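Local coordinates for protein arsenate Reductase (Corynebacterium glutamicum, PDB 3T38) that probably reduces arsenate to arsenite with electrons from thioredoxin, using a low molecular weight tyrosine phosphatase fold, and so serves arsenic resistance, at residues H10-I13 / L14-I17; I34-Y37 / I38-S41. One frame throughout, in Å; residues are numbered along the deposited sequence.

Interaction 1: residues H10-I13 / L14-I17; sequences HTNI and LNRI
I13 and I17 meet one turn apart on the helix through their methyl groups, CG2 of I13 lying 3.9 Å from CD1 of I17. The branch of I13 that does the touching is set by its first torsion: CG1 turns back beside the backbone N (chi1 -59°), which sends CG2 toward the next turn. R16 approaches the same I13 methyl. Its CG stands anti to the backbone N and the chain bends at chi3 (46°), bringing NH2 to 3.9 Å from I13 CG2 and laying one face of the guanidinium over I13 O. NH1 of R16 is held by a salt bridge to E20. The backbone closes two regular turns: L14 N bonds H10 O at 2.8 Å, almost straight, and I17 N reaches I13 O at 3.1 Å in the carbonyl plane. T11 and N15 run side by side, with CG2 of T11 4.0 Å from ND2 of N15. The turns belong to helix 10-24. L14 packs on I38, F39 and Y42 of helix 31-49, while H10 bonds Y42 through ND1 and rests on P56, and I17 touches E60, both of helix 55-73; T11 packs against Y169 of the second subunit.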
# COMPACT_ATOMS: atom_id res chain seq x y z
N HIS A 10 17.34 6.76 5.87
CA HIS A 10 16.84 5.38 6.06
C HIS A 10 17.12 4.40 4.96
O HIS A 10 17.19 3.19 5.21
CB HIS A 10 15.35 5.39 6.43
CG HIS A 10 15.04 6.20 7.66
ND1 HIS A 10 13.79 6.73 7.91
CD2 HIS A 10 15.82 6.59 8.70
CE1 HIS A 10 13.80 7.39 9.06
NE2 HIS A 10 15.03 7.32 9.55
N THR A 11 17.34 4.93 3.75
CA THR A 11 17.68 4.13 2.55
C THR A 11 18.79 3.11 2.79
O THR A 11 18.72 1.98 2.32
CB THR A 11 18.11 5.10 1.35
OG1 THR A 11 16.94 5.71 0.78
CG2 THR A 11 18.96 4.37 0.21
N ASN A 12 19.84 3.53 3.48
CA ASN A 12 20.94 2.66 3.75
C ASN A 12 20.59 1.61 4.80
O ASN A 12 20.97 0.45 4.67
CB ASN A 12 22.19 3.48 4.13
CG ASN A 12 22.75 4.25 2.93
OD1 ASN A 12 22.60 3.84 1.77
ND2 ASN A 12 23.39 5.39 3.22
N ILE A 13 19.85 2.02 5.82
CA ILE A 13 19.39 1.07 6.83
C ILE A 13 18.52 0.01 6.18
O ILE A 13 18.78 -1.17 6.39
CB ILE A 13 18.63 1.77 7.95
CG1 ILE A 13 19.56 2.79 8.61
CG2 ILE A 13 18.05 0.75 8.93
CD1 ILE A 13 19.98 3.96 7.59
N LEU A 14 17.51 0.45 5.41
CA LEU A 14 16.61 -0.42 4.62
C LEU A 14 17.43 -1.38 3.72
O LEU A 14 17.11 -2.56 3.60
CB LEU A 14 15.55 0.41 3.84
CG LEU A 14 14.57 1.32 4.65
CD1 LEU A 14 13.70 2.25 3.76
CD2 LEU A 14 13.63 0.49 5.58
N ASN A 15 18.48 -0.88 3.09
CA ASN A 15 19.33 -1.77 2.30
C ASN A 15 19.90 -2.91 3.16
O ASN A 15 19.94 -4.05 2.70
CB ASN A 15 20.50 -1.02 1.65
CG ASN A 15 20.09 -0.18 0.48
OD1 ASN A 15 19.12 -0.50 -0.22
ND2 ASN A 15 20.83 0.89 0.25
N ARG A 16 20.32 -2.58 4.39
CA ARG A 16 20.91 -3.59 5.29
C ARG A 16 19.92 -4.69 5.69
O ARG A 16 20.25 -5.87 5.60
CB ARG A 16 21.61 -2.97 6.50
CG ARG A 16 22.30 -4.01 7.40
CD ARG A 16 22.64 -3.48 8.82
NE ARG A 16 21.51 -2.76 9.41
CZ ARG A 16 20.43 -3.35 9.91
NH1 ARG A 16 20.36 -4.68 9.93
NH2 ARG A 16 19.43 -2.63 10.42
N ILE A 17 18.71 -4.28 6.05
CA ILE A 17 17.56 -5.16 6.31
C ILE A 17 17.15 -6.05 5.12
O ILE A 17 16.88 -7.25 5.29
CB ILE A 17 16.34 -4.30 6.83
CG1 ILE A 17 16.67 -3.61 8.16
CG2 ILE A 17 15.09 -5.17 7.04
CD1 ILE A 17 15.79 -2.39 8.41

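Interaction 2: residues I34-Y37 / I38-S41; sequences INRY and IFES. With D1D ((4S,5S)-1,2-dithiane-4,5-diol), chain C.
From I34 to S41 the backbone is one run of helix, and each carbonyl of 34-37 accepts from the amide four residues on. The bond from F39 N to N35 O is weak at 3.3 Å, whereas E40 N comes to 2.8 Å from R36 O. Y37 O takes two donors, S41 N at 3.0 Å and the hydroxyl S41 OG at 2.9 Å, the amide standing above the carbonyl plane. R36 folds back through bends at chi2 (-71°) and chi3 (88°), which carry NH1 to 2.7 Å from E40 OE2. This salt bridge is made at the edge of the guanidinium, with the carboxylate turned 76° to it; the N-H points poorly at the oxygen. The guanidinium plane runs parallel to the F39 ring but displaced from it, NH2 lying 3.9 Å from F39 CB. Y37 bonds D149 through OH and offers a ring face to the dithiane diol, whose C4 sits 3.4 Å from CE2; R36 CB meets O3, and E40 CB lies near S4. D148 of the second subunit donates its amide to E40 OE1. R36 is shared between E40 and that D148, which probably offsets some of the negative charge gathered at the interface.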
# COMPACT_ATOMS: atom_id res chain seq x y z
N ILE A 34 11.85 -10.12 -1.99
CA ILE A 34 12.31 -9.76 -0.67
C ILE A 34 12.72 -8.29 -0.55
O ILE A 34 12.26 -7.60 0.41
CB ILE A 34 13.54 -10.58 -0.16
CG1 ILE A 34 13.28 -12.09 -0.21
CG2 ILE A 34 13.91 -10.12 1.28
CD1 ILE A 34 12.00 -12.48 0.52
N ASN A 35 13.58 -7.83 -1.47
CA ASN A 35 13.88 -6.40 -1.51
C ASN A 35 12.64 -5.47 -1.68
O ASN A 35 12.54 -4.48 -0.97
CB ASN A 35 15.05 -6.11 -2.46
CG ASN A 35 16.34 -6.80 -1.98
OD1 ASN A 35 16.32 -7.50 -0.93
ND2 ASN A 35 17.46 -6.66 -2.73
N ARG A 36 11.69 -5.80 -2.56
CA ARG A 36 10.48 -4.95 -2.65
C ARG A 36 9.70 -4.97 -1.39
O ARG A 36 9.07 -3.97 -1.02
CB ARG A 36 9.52 -5.42 -3.77
CG ARG A 36 10.12 -5.23 -5.17
CD ARG A 36 10.16 -3.71 -5.50
NE ARG A 36 11.37 -3.08 -5.04
CZ ARG A 36 11.48 -1.79 -4.71
NH1 ARG A 36 10.43 -0.98 -4.71
NH2 ARG A 36 12.65 -1.31 -4.32
N TYR A 37 9.69 -6.11 -0.72
CA TYR A 37 8.94 -6.25 0.51
C TYR A 37 9.32 -5.22 1.51
O TYR A 37 8.46 -4.52 2.10
CB TYR A 37 9.03 -7.64 1.10
CG TYR A 37 7.76 -8.37 0.83
CD1 TYR A 37 6.72 -8.40 1.78
CD2 TYR A 37 7.57 -9.04 -0.37
CE1 TYR A 37 5.50 -9.08 1.50
CE2 TYR A 37 6.35 -9.73 -0.64
CZ TYR A 37 5.35 -9.75 0.29
OH TYR A 37 4.17 -10.41 -0.03
N ILE A 38 10.60 -5.06 1.71
CA ILE A 38 11.00 -4.08 2.70
C ILE A 38 10.82 -2.61 2.29
O ILE A 38 10.37 -1.80 3.10
CB ILE A 38 12.36 -4.41 3.21
CG1 ILE A 38 12.89 -3.28 4.05
CG2 ILE A 38 13.28 -4.73 2.06
CD1 ILE A 38 14.24 -2.90 3.64
N PHE A 39 11.21 -2.25 1.07
CA PHE A 39 11.10 -0.85 0.68
C PHE A 39 9.64 -0.43 0.45
O PHE A 39 9.27 0.70 0.79
CB PHE A 39 11.92 -0.51 -0.55
CG PHE A 39 13.42 -0.44 -0.28
CD1 PHE A 39 14.22 -1.57 -0.46
CD2 PHE A 39 14.01 0.76 0.11
CE1 PHE A 39 15.59 -1.55 -0.23
CE2 PHE A 39 15.41 0.81 0.34
CZ PHE A 39 16.20 -0.35 0.18
N GLU A 40 8.82 -1.34 -0.12
CA GLU A 40 7.42 -1.05 -0.33
C GLU A 40 6.71 -0.97 0.99
O GLU A 40 5.83 -0.11 1.19
CB GLU A 40 6.76 -2.06 -1.28
CG GLU A 40 7.36 -2.02 -2.69
CD GLU A 40 7.20 -0.64 -3.40
OE1 GLU A 40 6.47 0.25 -2.91
OE2 GLU A 40 7.80 -0.45 -4.48
N SER A 41 7.06 -1.85 1.93
CA SER A 41 6.46 -1.73 3.25
C SER A 41 6.74 -0.41 3.97
O SER A 41 5.84 0.17 4.60
CB SER A 41 6.89 -2.89 4.13
OG SER A 41 6.17 -4.02 3.74
S1 D1D C . 4.23 -4.35 -3.84
C1 D1D C . 5.24 -5.25 -5.06
C2 D1D C . 5.38 -6.65 -4.59
O2 D1D C . 6.32 -7.26 -5.39
C3 D1D C . 6.14 -6.64 -3.28
O3 D1D C . 6.88 -7.76 -3.36
C4 D1D C . 5.34 -6.73 -2.01
S4 D1D C . 4.59 -5.10 -1.70

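How the interactions relate
Interactions 1 and 2 sit on consecutive helices, 10-24 and 31-49, with centres about 11 Å apart, and they touch directly. The F39 ring is the main bridge: its CE2 comes to 3.5 Å from L14 CB, and its CZ lies 3.0 Å from N15 OD1. I38 adds a second point, CD1 reaching 2.9 Å from L14 O. Only interaction 2 lines the ligand pocket, supplying R36, Y37 and E40, which T33 and R66 complete; the L14 side chain is about 13 Å from the bound dithiane diol. Interaction 1 thus packs behind the helix that carries the pocket, and both contacts reach the second subunit, where R152 meets N15 and F39.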